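Local coordinates for putative Zn-dependent exopeptidase (Bacteroides vulgatus ATCC 8482, PDB 3GUX), which probably acts as a zinc-dependent exopeptidase of peptidase family M28, removing residues from the amino end of peptides, at residues A[209-223]-A[241-255]. Sequence-based numbering, arbitrary orientation.
Sequences DATFYYEGYSARTAR and YFVKEDGGETVDDHI
Phe212 N bonds to Tyr241 O at 2.7 Å, almost in line with the carbonyl. The Phe212 ring turns its CD2 edge to the face of Phe242, planes at 50°. Tyr213 lies alongside Val243, whose CB sits over the ring face, 3.8 Å from its centroid. Past the corner at Glu245, Tyr214 pairs in parallel with Asp246. Tyr214 N donates to Glu245 O, and Tyr214 O accepts from Gly247 N. Glu215 CG stands anti to the backbone N (chi1 -176°), and a bend at chi2 brings the carboxylate to Thr250 and His254. Glu215 OE1 receives His254 NE2 at 2.8 Å, from above the carboxylate plane, and also Ser218 N and OG. Ser218 OG also bonds to Asp267 N. Glu215 OE2 receives Thr250 N at 3.0 Å on its anti side, and Tyr217 N. An alanine at Glu215 would strip all five donors of this acceptor and is likely to let the His254 ring turn. Tyr217 packs one ring face on Ile255 CG1. This His-carboxylate bond lies beside outer strand 265-269 of the phosphorylase/hydrolase-like fold. The buried carboxylate caps the turn into helix 218-221 and ties it to helix 253-260; its donors would probably favour the ionised form.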
loop_
_atom_site.group_PDB
_atom_site.type_symbol
_atom_site.label_atom_id
_atom_site.label_comp_id
_atom_site.label_asym_id
_atom_site.label_seq_id
_atom_site.Cartn_x
_atom_site.Cartn_y
_atom_site.Cartn_z
ATOM N N ASP A 209 -6.519 -12.298 13.405
ATOM C CA ASP A 209 -7.069 -13.389 12.580
ATOM C C ASP A 209 -7.712 -12.911 11.259
ATOM O O ASP A 209 -8.683 -13.495 10.800
ATOM C CB ASP A 209 -8.065 -14.229 13.399
ATOM C CG ASP A 209 -7.444 -14.802 14.653
ATOM O OD1 ASP A 209 -6.348 -15.378 14.544
ATOM O OD2 ASP A 209 -8.061 -14.698 15.732
ATOM N N ALA A 210 -7.142 -11.875 10.652
ATOM C CA ALA A 210 -7.640 -11.358 9.393
ATOM C C ALA A 210 -7.520 -12.463 8.356
ATOM O O ALA A 210 -6.713 -13.380 8.500
ATOM C CB ALA A 210 -6.857 -10.136 8.959
ATOM N N THR A 211 -8.385 -12.396 7.350
ATOM C CA THR A 211 -8.378 -13.353 6.261
ATOM C C THR A 211 -8.466 -12.576 4.955
ATOM O O THR A 211 -9.429 -11.849 4.704
ATOM C CB THR A 211 -9.483 -14.424 6.403
ATOM O OG1 THR A 211 -10.748 -13.785 6.569
ATOM C CG2 THR A 211 -9.177 -15.337 7.616
ATOM N N PHE A 212 -7.393 -12.695 4.172
ATOM C CA PHE A 212 -7.257 -12.045 2.885
ATOM C C PHE A 212 -7.639 -13.059 1.818
ATOM O O PHE A 212 -6.950 -14.042 1.589
ATOM C CB PHE A 212 -5.840 -11.510 2.712
ATOM C CG PHE A 212 -5.353 -10.771 3.926
ATOM C CD1 PHE A 212 -5.949 -9.577 4.292
ATOM C CD2 PHE A 212 -4.336 -11.301 4.723
ATOM C CE1 PHE A 212 -5.545 -8.900 5.445
ATOM C CE2 PHE A 212 -3.927 -10.650 5.876
ATOM C CZ PHE A 212 -4.521 -9.445 6.233
ATOM N N TYR A 213 -8.805 -12.841 1.233
ATOM C CA TYR A 213 -9.330 -13.703 0.200
ATOM C C TYR A 213 -8.900 -13.173 -1.162
ATOM O O TYR A 213 -8.414 -12.026 -1.255
ATOM C CB TYR A 213 -10.866 -13.761 0.306
ATOM C CG TYR A 213 -11.373 -14.757 1.318
ATOM C CD1 TYR A 213 -11.178 -14.554 2.665
ATOM C CD2 TYR A 213 -12.051 -15.911 0.916
ATOM C CE1 TYR A 213 -11.624 -15.460 3.589
ATOM C CE2 TYR A 213 -12.511 -16.825 1.848
ATOM C CZ TYR A 213 -12.283 -16.580 3.189
ATOM O OH TYR A 213 -12.704 -17.453 4.155
ATOM N N TYR A 214 -9.066 -13.993 -2.212
ATOM C CA TYR A 214 -8.838 -13.496 -3.564
ATOM C C TYR A 214 -9.916 -12.453 -3.777
ATOM O O TYR A 214 -11.105 -12.784 -3.809
ATOM C CB TYR A 214 -8.945 -14.561 -4.647
ATOM C CG TYR A 214 -7.882 -15.635 -4.668
ATOM C CD1 TYR A 214 -6.546 -15.355 -4.388
ATOM C CD2 TYR A 214 -8.205 -16.909 -5.089
ATOM C CE1 TYR A 214 -5.589 -16.347 -4.436
ATOM C CE2 TYR A 214 -7.258 -17.889 -5.166
ATOM C CZ TYR A 214 -5.955 -17.611 -4.837
ATOM O OH TYR A 214 -5.024 -18.609 -4.926
ATOM N N GLU A 215 -9.502 -11.187 -3.847
ATOM C CA GLU A 215 -10.429 -10.083 -4.052
ATOM C C GLU A 215 -10.876 -10.088 -5.504
ATOM O O GLU A 215 -10.050 -10.316 -6.421
ATOM C CB GLU A 215 -9.772 -8.765 -3.633
ATOM C CG GLU A 215 -10.690 -7.544 -3.707
ATOM C CD GLU A 215 -10.789 -6.969 -5.113
ATOM O OE1 GLU A 215 -9.770 -6.953 -5.835
ATOM O OE2 GLU A 215 -11.879 -6.522 -5.500
ATOM N N GLY A 216 -12.179 -9.850 -5.706
ATOM C CA GLY A 216 -12.805 -9.963 -7.027
ATOM C C GLY A 216 -12.147 -9.255 -8.198
ATOM O O GLY A 216 -11.896 -9.884 -9.229
ATOM N N TYR A 217 -11.913 -7.947 -8.073
ATOM C CA TYR A 217 -11.289 -7.180 -9.161
ATOM C C TYR A 217 -9.856 -7.674 -9.417
ATOM O O TYR A 217 -9.481 -7.943 -10.583
ATOM C CB TYR A 217 -11.350 -5.674 -8.904
ATOM C CG TYR A 217 -10.917 -4.853 -10.087
ATOM C CD1 TYR A 217 -11.831 -4.448 -11.055
ATOM C CD2 TYR A 217 -9.586 -4.484 -10.244
ATOM C CE1 TYR A 217 -11.412 -3.706 -12.179
ATOM C CE2 TYR A 217 -9.157 -3.749 -11.329
ATOM C CZ TYR A 217 -10.069 -3.342 -12.281
ATOM O OH TYR A 217 -9.592 -2.621 -13.345
ATOM N N SER A 218 -9.089 -7.845 -8.343
ATOM C CA SER A 218 -7.728 -8.375 -8.441
ATOM C C SER A 218 -7.692 -9.740 -9.181
ATOM O O SER A 218 -6.815 -9.969 -9.998
ATOM C CB SER A 218 -7.083 -8.530 -7.054
ATOM O OG SER A 218 -7.018 -7.288 -6.302
ATOM N N ALA A 219 -8.678 -10.598 -8.903
ATOM C CA ALA A 219 -8.784 -11.939 -9.462
ATOM C C ALA A 219 -9.182 -11.970 -10.928
ATOM O O ALA A 219 -9.122 -13.028 -11.546
ATOM C CB ALA A 219 -9.774 -12.749 -8.642
ATOM N N ARG A 220 -9.672 -10.864 -11.498
ATOM C CA ARG A 220 -9.926 -10.843 -12.947
ATOM C C ARG A 220 -8.943 -9.941 -13.708
ATOM O O ARG A 220 -8.863 -10.016 -14.909
ATOM C CB ARG A 220 -11.378 -10.493 -13.259
ATOM C CG ARG A 220 -11.802 -9.120 -12.997
ATOM C CD ARG A 220 -13.242 -8.970 -13.460
ATOM N NE ARG A 220 -13.658 -7.591 -13.239
ATOM C CZ ARG A 220 -13.510 -6.591 -14.109
ATOM N NH1 ARG A 220 -12.968 -6.770 -15.314
ATOM N NH2 ARG A 220 -13.923 -5.379 -13.772
ATOM N N THR A 221 -8.207 -9.101 -13.007
ATOM C CA THR A 221 -7.235 -8.201 -13.604
ATOM C C THR A 221 -5.776 -8.537 -13.269
ATOM O O THR A 221 -4.840 -8.112 -14.019
ATOM C CB THR A 221 -7.509 -6.760 -13.101
ATOM O OG1 THR A 221 -7.665 -6.794 -11.678
ATOM C CG2 THR A 221 -8.772 -6.203 -13.739
ATOM N N ALA A 222 -5.580 -9.334 -12.198
ATOM C CA ALA A 222 -4.236 -9.659 -11.723
ATOM C C ALA A 222 -4.131 -11.062 -11.066
ATOM O O ALA A 222 -3.546 -11.168 -9.987
ATOM C CB ALA A 222 -3.803 -8.570 -10.734
ATOM N N ARG A 223 -4.686 -12.112 -11.702
ATOM C CA ARG A 223 -4.677 -13.457 -11.087
ATOM C C ARG A 223 -3.289 -13.971 -10.839
ATOM O O ARG A 223 -2.977 -14.379 -9.752
ATOM C CB ARG A 223 -5.348 -14.531 -11.927
ATOM C CG ARG A 223 -6.796 -14.398 -12.031
ATOM C CD ARG A 223 -7.519 -15.640 -12.581
ATOM N NE ARG A 223 -7.511 -16.742 -11.609
ATOM C CZ ARG A 223 -8.284 -16.819 -10.519
ATOM N NH1 ARG A 223 -9.144 -15.852 -10.202
ATOM N NH2 ARG A 223 -8.185 -17.867 -9.709
ATOM N N TYR A 241 -3.909 -16.790 7.021
ATOM C CA TYR A 241 -4.235 -15.424 6.673
ATOM C C TYR A 241 -4.590 -15.246 5.212
ATOM O O TYR A 241 -5.480 -14.483 4.920
ATOM C CB TYR A 241 -3.075 -14.506 7.020
ATOM C CG TYR A 241 -2.779 -14.455 8.491
ATOM C CD1 TYR A 241 -3.535 -13.635 9.335
ATOM C CD2 TYR A 241 -1.763 -15.218 9.038
ATOM C CE1 TYR A 241 -3.288 -13.565 10.682
ATOM C CE2 TYR A 241 -1.503 -15.170 10.407
ATOM C CZ TYR A 241 -2.261 -14.324 11.217
ATOM O OH TYR A 241 -2.005 -14.248 12.572
ATOM N N PHE A 242 -3.924 -15.986 4.312
ATOM C CA PHE A 242 -4.141 -15.843 2.871
ATOM C C PHE A 242 -4.947 -17.012 2.330
ATOM O O PHE A 242 -4.379 -18.016 1.874
ATOM C CB PHE A 242 -2.798 -15.706 2.156
ATOM C CG PHE A 242 -2.104 -14.406 2.438
ATOM C CD1 PHE A 242 -1.388 -14.222 3.603
ATOM C CD2 PHE A 242 -2.198 -13.348 1.545
ATOM C CE1 PHE A 242 -0.777 -13.009 3.863
ATOM C CE2 PHE A 242 -1.579 -12.141 1.795
ATOM C CZ PHE A 242 -0.868 -11.976 2.960
ATOM N N VAL A 243 -6.272 -16.854 2.386
ATOM C CA VAL A 243 -7.229 -17.870 1.954
ATOM C C VAL A 243 -7.351 -17.864 0.431
ATOM O O VAL A 243 -7.793 -16.853 -0.157
ATOM C CB VAL A 243 -8.631 -17.655 2.592
ATOM C CG1 VAL A 243 -9.604 -18.731 2.126
ATOM C CG2 VAL A 243 -8.534 -17.655 4.109
ATOM N N LYS A 244 -6.988 -18.983 -0.209
ATOM C CA LYS A 244 -7.032 -19.072 -1.662
ATOM C C LYS A 244 -8.441 -19.380 -2.102
ATOM O O LYS A 244 -8.718 -20.470 -2.605
ATOM C CB LYS A 244 -6.098 -20.151 -2.177
ATOM C CG LYS A 244 -4.659 -19.978 -1.824
ATOM C CD LYS A 244 -3.876 -21.061 -2.467
ATOM C CE LYS A 244 -2.429 -20.959 -2.164
ATOM N NZ LYS A 244 -1.748 -22.201 -2.637
ATOM N N GLU A 245 -9.343 -18.436 -1.904
ATOM C CA GLU A 245 -10.745 -18.583 -2.276
ATOM C C GLU A 245 -11.228 -17.224 -2.714
ATOM O O GLU A 245 -10.740 -16.210 -2.211
ATOM C CB GLU A 245 -11.596 -19.084 -1.100
ATOM C CG GLU A 245 -11.180 -20.478 -0.549
ATOM C CD GLU A 245 -12.010 -20.961 0.640
ATOM O OE1 GLU A 245 -13.059 -20.350 0.943
ATOM O OE2 GLU A 245 -11.595 -21.958 1.277
ATOM N N ASP A 246 -12.177 -17.194 -3.646
ATOM C CA ASP A 246 -12.747 -15.937 -4.113
ATOM C C ASP A 246 -13.514 -15.315 -2.961
ATOM O O ASP A 246 -14.355 -15.960 -2.366
ATOM C CB ASP A 246 -13.689 -16.150 -5.307
ATOM C CG ASP A 246 -12.966 -16.670 -6.561
ATOM O OD1 ASP A 246 -11.749 -16.428 -6.707
ATOM O OD2 ASP A 246 -13.620 -17.315 -7.413
ATOM N N GLY A 247 -13.190 -14.077 -2.625
ATOM C CA GLY A 247 -13.865 -13.376 -1.558
ATOM C C GLY A 247 -14.849 -12.419 -2.200
ATOM O O GLY A 247 -15.579 -12.795 -3.125
ATOM N N GLY A 248 -14.869 -11.191 -1.715
ATOM C CA GLY A 248 -15.745 -10.164 -2.261
ATOM C C GLY A 248 -15.004 -9.299 -3.257
ATOM O O GLY A 248 -13.776 -9.377 -3.377
ATOM N N GLU A 249 -15.766 -8.491 -3.992
ATOM C CA GLU A 249 -15.212 -7.531 -4.932
ATOM C C GLU A 249 -15.385 -6.171 -4.286
ATOM O O GLU A 249 -16.481 -5.807 -3.872
ATOM C CB GLU A 249 -15.892 -7.602 -6.283
ATOM C CG GLU A 249 -15.394 -6.499 -7.195
ATOM C CD GLU A 249 -15.582 -6.786 -8.644
ATOM O OE1 GLU A 249 -15.181 -7.886 -9.090
ATOM O OE2 GLU A 249 -16.081 -5.887 -9.345
ATOM N N THR A 250 -14.307 -5.408 -4.223
ATOM C CA THR A 250 -14.337 -4.158 -3.523
ATOM C C THR A 250 -13.823 -2.996 -4.353
ATOM O O THR A 250 -12.859 -3.154 -5.101
ATOM C CB THR A 250 -13.499 -4.284 -2.234
ATOM O OG1 THR A 250 -13.664 -3.101 -1.455
ATOM C CG2 THR A 250 -12.021 -4.493 -2.536
ATOM N N VAL A 251 -14.488 -1.842 -4.228
ATOM C CA VAL A 251 -14.016 -0.619 -4.861
ATOM C C VAL A 251 -12.837 -0.182 -4.028
ATOM O O VAL A 251 -12.976 -0.013 -2.836
ATOM C CB VAL A 251 -15.084 0.532 -4.927
ATOM C CG1 VAL A 251 -15.635 0.875 -3.560
ATOM C CG2 VAL A 251 -14.474 1.768 -5.523
ATOM N N ASP A 252 -11.661 -0.021 -4.632
ATOM C CA ASP A 252 -10.458 0.357 -3.878
ATOM C C ASP A 252 -9.434 0.958 -4.846
ATOM O O ASP A 252 -9.622 0.899 -6.047
ATOM C CB ASP A 252 -9.911 -0.875 -3.128
ATOM C CG ASP A 252 -9.262 -0.532 -1.789
ATOM O OD1 ASP A 252 -8.939 0.660 -1.586
ATOM O OD2 ASP A 252 -9.033 -1.459 -0.957
ATOM N N ASP A 253 -8.330 1.467 -4.332
ATOM C CA ASP A 253 -7.354 2.184 -5.148
ATOM C C ASP A 253 -6.781 1.365 -6.319
ATOM O O ASP A 253 -6.436 1.933 -7.365
ATOM C CB ASP A 253 -6.214 2.697 -4.249
ATOM C CG ASP A 253 -6.653 3.804 -3.261
ATOM O OD1 ASP A 253 -7.335 4.765 -3.678
ATOM O OD2 ASP A 253 -6.249 3.741 -2.067
ATOM N N HIS A 254 -6.691 0.042 -6.139
ATOM C CA HIS A 254 -6.139 -0.849 -7.157
ATOM C C HIS A 254 -6.945 -0.821 -8.459
ATOM O O HIS A 254 -6.368 -1.046 -9.512
ATOM C CB HIS A 254 -6.020 -2.266 -6.616
ATOM C CG HIS A 254 -7.321 -2.948 -6.365
ATOM N ND1 HIS A 254 -8.325 -2.396 -5.599
ATOM C CD2 HIS A 254 -7.756 -4.172 -6.724
ATOM C CE1 HIS A 254 -9.339 -3.241 -5.533
ATOM N NE2 HIS A 254 -9.013 -4.331 -6.201
ATOM N N ILE A 255 -8.256 -0.560 -8.380
ATOM C CA ILE A 255 -9.093 -0.432 -9.569
ATOM C C ILE A 255 -8.577 0.689 -10.442
ATOM O O ILE A 255 -8.448 0.519 -11.643
ATOM C CB ILE A 255 -10.583 -0.165 -9.230
ATOM C CG1 ILE A 255 -11.199 -1.392 -8.545
ATOM C CG2 ILE A 255 -11.382 0.200 -10.498
ATOM C CD1 ILE A 255 -12.721 -1.308 -8.397
HETATM O O HOH W 1 -3.508 -12.882 14.030
#